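Local structure of trichothecene 3-O-acetyltransferase TRI101 (Fusarium sporotrichioides, 2ZBA) at residues A[274-285]-A[378-386]. The protein acetylates the 3-hydroxyl group of trichothecene mycotoxins, a step in the biosynthesis of compounds such as T-2 toxin in Fusarium. Numbering follows the deposited sequence. Where two conformers were deposited one is given.
Sequences SAFIWQSTSRVR and NPSSSIMLS. With ZBA (12,13-Epoxytrichothec-9-ene-3,4,8,15-tetrol-4,15-diacetate-8-isovalerate), chain F.
Ile383 and Trp278 meet at the centre of a layer of apolar side chains between helix 274-285 and strand 383-386. With CG1 placed beside the backbone N (chi1 -69°) and the chain then extended, Ile383 sends CD1 into the helix surface, 3.6 Å from Trp278 CD1. The same methyl lies 4.0 Å from Thr281 CB, one turn further on, so a long branched side chain suits this place. Two residues along the strand, Leu385 repeats the inward direction, and its CD2 comes within 3.4 Å of Ser274 OG. A small serine lets the methyl come this close, and its hydroxyl is bonded within its own helix to the carbonyl of Asp270.

Helix and strand run nearly antiparallel, at 154°, with their axes 10.5 Å apart: the helix packs on one face of the mixed sheet in which strand 383-387 lies between strands 294-302 and 419-422. The alternate residues Met384 and Ser386 line the trichothecene pocket of this BAHD-superfamily acyltransferase; selenomethionine Met384 CE approaches O18 of the bound trichothecene to 3.3 Å, and Ser386 also belongs to the coenzyme A site.

Polar contacts gather at the C-terminal end of the helix. Arg285, extended from CG to NE, reaches the loop before the strand, and its NH1 donates to Ser382 O at 2.8 Å, nearly straight (169°) and almost in the guanidinium plane. Ser380 O lies over one face of that group, while Thr281 CG2 packs against the opposite face, 3.3 Å above the plane. Asp441, through a salt bridge to NE, and Ser418, bonded to NH2, further fix its rotation. The loop itself is braced by Asn378, whose OD1 accepts from Ser380 N in an Asx turn and whose backbone O accepts from the N atoms of Ser381 and Ser382.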
# COMPACT_ATOMS: atom_id res chain seq x y z
N SER A 274 -6.81 9.89 -9.55
CA SER A 274 -5.56 9.41 -10.13
C SER A 274 -5.22 10.20 -11.40
O SER A 274 -4.07 10.57 -11.61
CB SER A 274 -5.65 7.91 -10.47
OG SER A 274 -6.01 7.14 -9.34
N ALA A 275 -6.24 10.43 -12.23
CA ALA A 275 -6.11 11.19 -13.48
C ALA A 275 -5.79 12.67 -13.23
O ALA A 275 -4.98 13.28 -13.93
CB ALA A 275 -7.40 11.08 -14.28
N PHE A 276 -6.41 13.23 -12.21
CA PHE A 276 -6.14 14.63 -11.87
C PHE A 276 -4.70 14.80 -11.41
O PHE A 276 -4.04 15.79 -11.74
CB PHE A 276 -7.14 15.17 -10.84
CG PHE A 276 -6.88 16.60 -10.43
CD1 PHE A 276 -7.03 17.65 -11.35
CD2 PHE A 276 -6.48 16.90 -9.13
CE1 PHE A 276 -6.78 18.99 -10.97
CE2 PHE A 276 -6.24 18.22 -8.74
CZ PHE A 276 -6.39 19.26 -9.67
N ILE A 277 -4.19 13.80 -10.68
CA ILE A 277 -2.80 13.87 -10.22
C ILE A 277 -1.75 13.66 -11.33
O ILE A 277 -0.70 14.30 -11.33
CB ILE A 277 -2.52 12.89 -9.05
CG1 ILE A 277 -3.33 13.30 -7.82
CG2 ILE A 277 -1.02 12.84 -8.74
CD1 ILE A 277 -3.56 12.23 -6.82
N TRP A 278 -2.04 12.75 -12.24
CA TRP A 278 -1.17 12.56 -13.40
C TRP A 278 -1.13 13.82 -14.25
O TRP A 278 -0.05 14.25 -14.66
CB TRP A 278 -1.64 11.37 -14.24
CG TRP A 278 -0.61 10.85 -15.24
CD1 TRP A 278 0.71 11.20 -15.34
CD2 TRP A 278 -0.84 9.86 -16.25
NE1 TRP A 278 1.31 10.50 -16.37
CE2 TRP A 278 0.39 9.66 -16.93
CE3 TRP A 278 -1.96 9.10 -16.64
CZ2 TRP A 278 0.54 8.74 -17.97
CZ3 TRP A 278 -1.81 8.19 -17.70
CH2 TRP A 278 -0.58 8.03 -18.35
N GLN A 279 -2.30 14.43 -14.48
CA GLN A 279 -2.37 15.66 -15.25
C GLN A 279 -1.61 16.78 -14.53
O GLN A 279 -0.79 17.48 -15.13
CB GLN A 279 -3.82 16.09 -15.47
CG GLN A 279 -4.60 15.22 -16.47
CD GLN A 279 -5.76 15.97 -17.13
OE1 GLN A 279 -5.99 17.15 -16.85
NE2 GLN A 279 -6.50 15.29 -17.99
N SER A 280 -1.88 16.92 -13.23
CA SER A 280 -1.31 18.01 -12.43
C SER A 280 0.19 17.88 -12.27
O SER A 280 0.91 18.87 -12.38
CB SER A 280 -1.99 18.08 -11.07
OG SER A 280 -3.40 18.11 -11.21
N THR A 281 0.66 16.67 -11.99
CA THR A 281 2.10 16.41 -11.88
C THR A 281 2.77 16.60 -13.23
O THR A 281 3.83 17.24 -13.32
CB THR A 281 2.37 14.97 -11.35
OG1 THR A 281 1.97 14.85 -9.97
CG2 THR A 281 3.82 14.64 -11.46
N SER A 282 2.15 16.07 -14.28
CA SER A 282 2.63 16.31 -15.65
C SER A 282 2.75 17.80 -15.92
O SER A 282 3.82 18.29 -16.27
CB SER A 282 1.71 15.63 -16.67
OG SER A 282 1.84 14.22 -16.60
N ARG A 283 1.64 18.52 -15.73
CA ARG A 283 1.60 19.97 -15.90
C ARG A 283 2.80 20.69 -15.30
O ARG A 283 3.52 21.38 -16.02
CB ARG A 283 0.30 20.55 -15.36
CG ARG A 283 0.21 22.05 -15.45
CD ARG A 283 -1.20 22.51 -15.20
NE ARG A 283 -1.63 22.31 -13.82
CZ ARG A 283 -2.54 21.41 -13.44
NH1 ARG A 283 -3.11 20.60 -14.34
NH2 ARG A 283 -2.86 21.30 -12.16
N VAL A 284 3.04 20.50 -13.99
CA VAL A 284 4.15 21.19 -13.32
C VAL A 284 5.52 20.76 -13.85
O VAL A 284 6.47 21.54 -13.82
CB VAL A 284 4.10 21.13 -11.76
CG1 VAL A 284 2.76 21.66 -11.23
CG2 VAL A 284 4.39 19.73 -11.23
N ARG A 285 5.60 19.52 -14.36
CA ARG A 285 6.85 18.98 -14.92
C ARG A 285 7.18 19.54 -16.30
O ARG A 285 8.30 19.41 -16.77
CB ARG A 285 6.82 17.45 -14.96
CG ARG A 285 7.14 16.79 -13.65
CD ARG A 285 6.82 15.30 -13.66
NE ARG A 285 7.26 14.68 -12.41
CZ ARG A 285 7.01 13.43 -12.04
NH1 ARG A 285 6.31 12.60 -12.83
NH2 ARG A 285 7.50 12.99 -10.87
N ASN A 378 10.36 5.57 -14.64
CA ASN A 378 11.39 6.60 -14.52
C ASN A 378 11.02 7.58 -13.39
O ASN A 378 10.01 8.23 -13.48
CB ASN A 378 11.47 7.37 -15.85
CG ASN A 378 12.63 8.35 -15.92
OD1 ASN A 378 13.09 8.89 -14.91
ND2 ASN A 378 13.10 8.60 -17.13
N PRO A 379 11.84 7.69 -12.33
CA PRO A 379 11.48 8.62 -11.23
C PRO A 379 11.19 10.05 -11.69
O PRO A 379 10.30 10.70 -11.15
CB PRO A 379 12.71 8.59 -10.32
CG PRO A 379 13.45 7.33 -10.67
CD PRO A 379 13.12 6.98 -12.08
N SER A 380 11.92 10.53 -12.69
CA SER A 380 11.76 11.89 -13.21
C SER A 380 10.37 12.14 -13.80
O SER A 380 9.81 13.22 -13.61
CB SER A 380 12.81 12.16 -14.28
OG SER A 380 12.55 13.39 -14.95
N SER A 381 9.81 11.14 -14.50
CA SER A 381 8.65 11.40 -15.35
C SER A 381 7.48 10.46 -15.11
O SER A 381 6.37 10.68 -15.63
CB SER A 381 9.08 11.34 -16.81
OG SER A 381 9.67 10.07 -17.08
N SER A 382 7.70 9.40 -14.34
CA SER A 382 6.64 8.43 -14.10
C SER A 382 5.78 8.81 -12.88
O SER A 382 6.01 9.84 -12.25
CB SER A 382 7.21 7.01 -13.96
OG SER A 382 7.89 6.86 -12.72
N ILE A 383 4.77 7.99 -12.61
CA ILE A 383 4.04 7.99 -11.36
C ILE A 383 3.83 6.52 -11.00
O ILE A 383 3.50 5.70 -11.86
CB ILE A 383 2.69 8.73 -11.43
CG1 ILE A 383 2.90 10.23 -11.60
CG2 ILE A 383 1.89 8.45 -10.16
CD1 ILE A 383 1.66 11.02 -11.87
N MSE A 384 4.04 6.20 -9.72
CA MSE A 384 3.81 4.86 -9.22
C MSE A 384 2.85 4.96 -8.02
O MSE A 384 3.25 5.27 -6.91
CB MSE A 384 5.14 4.21 -8.85
CG MSE A 384 6.23 4.47 -9.90
SE MSE A 384 8.01 4.74 -9.15
CE MSE A 384 8.35 3.11 -8.71
N LEU A 385 1.58 4.70 -8.28
CA LEU A 385 0.53 4.94 -7.29
C LEU A 385 -0.11 3.67 -6.78
O LEU A 385 -0.48 2.80 -7.57
CB LEU A 385 -0.55 5.83 -7.88
CG LEU A 385 -1.85 5.95 -7.08
CD1 LEU A 385 -1.68 6.85 -5.86
CD2 LEU A 385 -3.01 6.42 -7.97
N SER A 386 -0.23 3.57 -5.46
CA SER A 386 -1.04 2.55 -4.82
C SER A 386 -2.18 3.13 -3.97
O SER A 386 -1.95 3.71 -2.90
CB SER A 386 -0.18 1.65 -3.94
OG SER A 386 -0.99 0.66 -3.33
O18 ZBA F . 9.15 1.92 -5.70
C44 ZBA F . 9.57 0.95 -5.13
C45 ZBA F . 10.74 0.12 -5.54
C46 ZBA F . 11.60 -0.37 -4.44
C48 ZBA F . 12.33 0.50 -3.55
C47 ZBA F . 11.81 -1.81 -4.13
O17 ZBA F . 8.97 0.52 -4.02
C31 ZBA F . 7.66 1.02 -3.62
C30 ZBA F . 6.58 0.55 -4.59
C32 ZBA F . 7.49 0.63 -2.19
C39 ZBA F . 8.54 1.17 -1.27
C33 ZBA F . 6.48 -0.12 -1.80
C34 ZBA F . 5.40 -0.59 -2.71
O10 ZBA F . 4.30 0.40 -2.65
C29 ZBA F . 5.80 -0.77 -4.22
C38 ZBA F . 6.73 -1.99 -4.35
O12 ZBA F . 7.56 -1.86 -5.53
C40 ZBA F . 8.09 -2.98 -6.02
C41 ZBA F . 8.99 -2.70 -7.18
O13 ZBA F . 7.90 -4.04 -5.61
C28 ZBA F . 4.48 -0.97 -5.12
C37 ZBA F . 4.85 -1.27 -6.60
C35 ZBA F . 3.61 0.29 -4.95
C25 ZBA F . 3.18 0.20 -3.54
C36 ZBA F . 3.58 1.48 -5.76
O11 ZBA F . 2.51 0.52 -5.83
C27 ZBA F . 3.48 -2.03 -4.48
C26 ZBA F . 2.57 -1.18 -3.61
O16 ZBA F . 2.33 -1.69 -2.32
O14 ZBA F . 2.66 -2.82 -5.39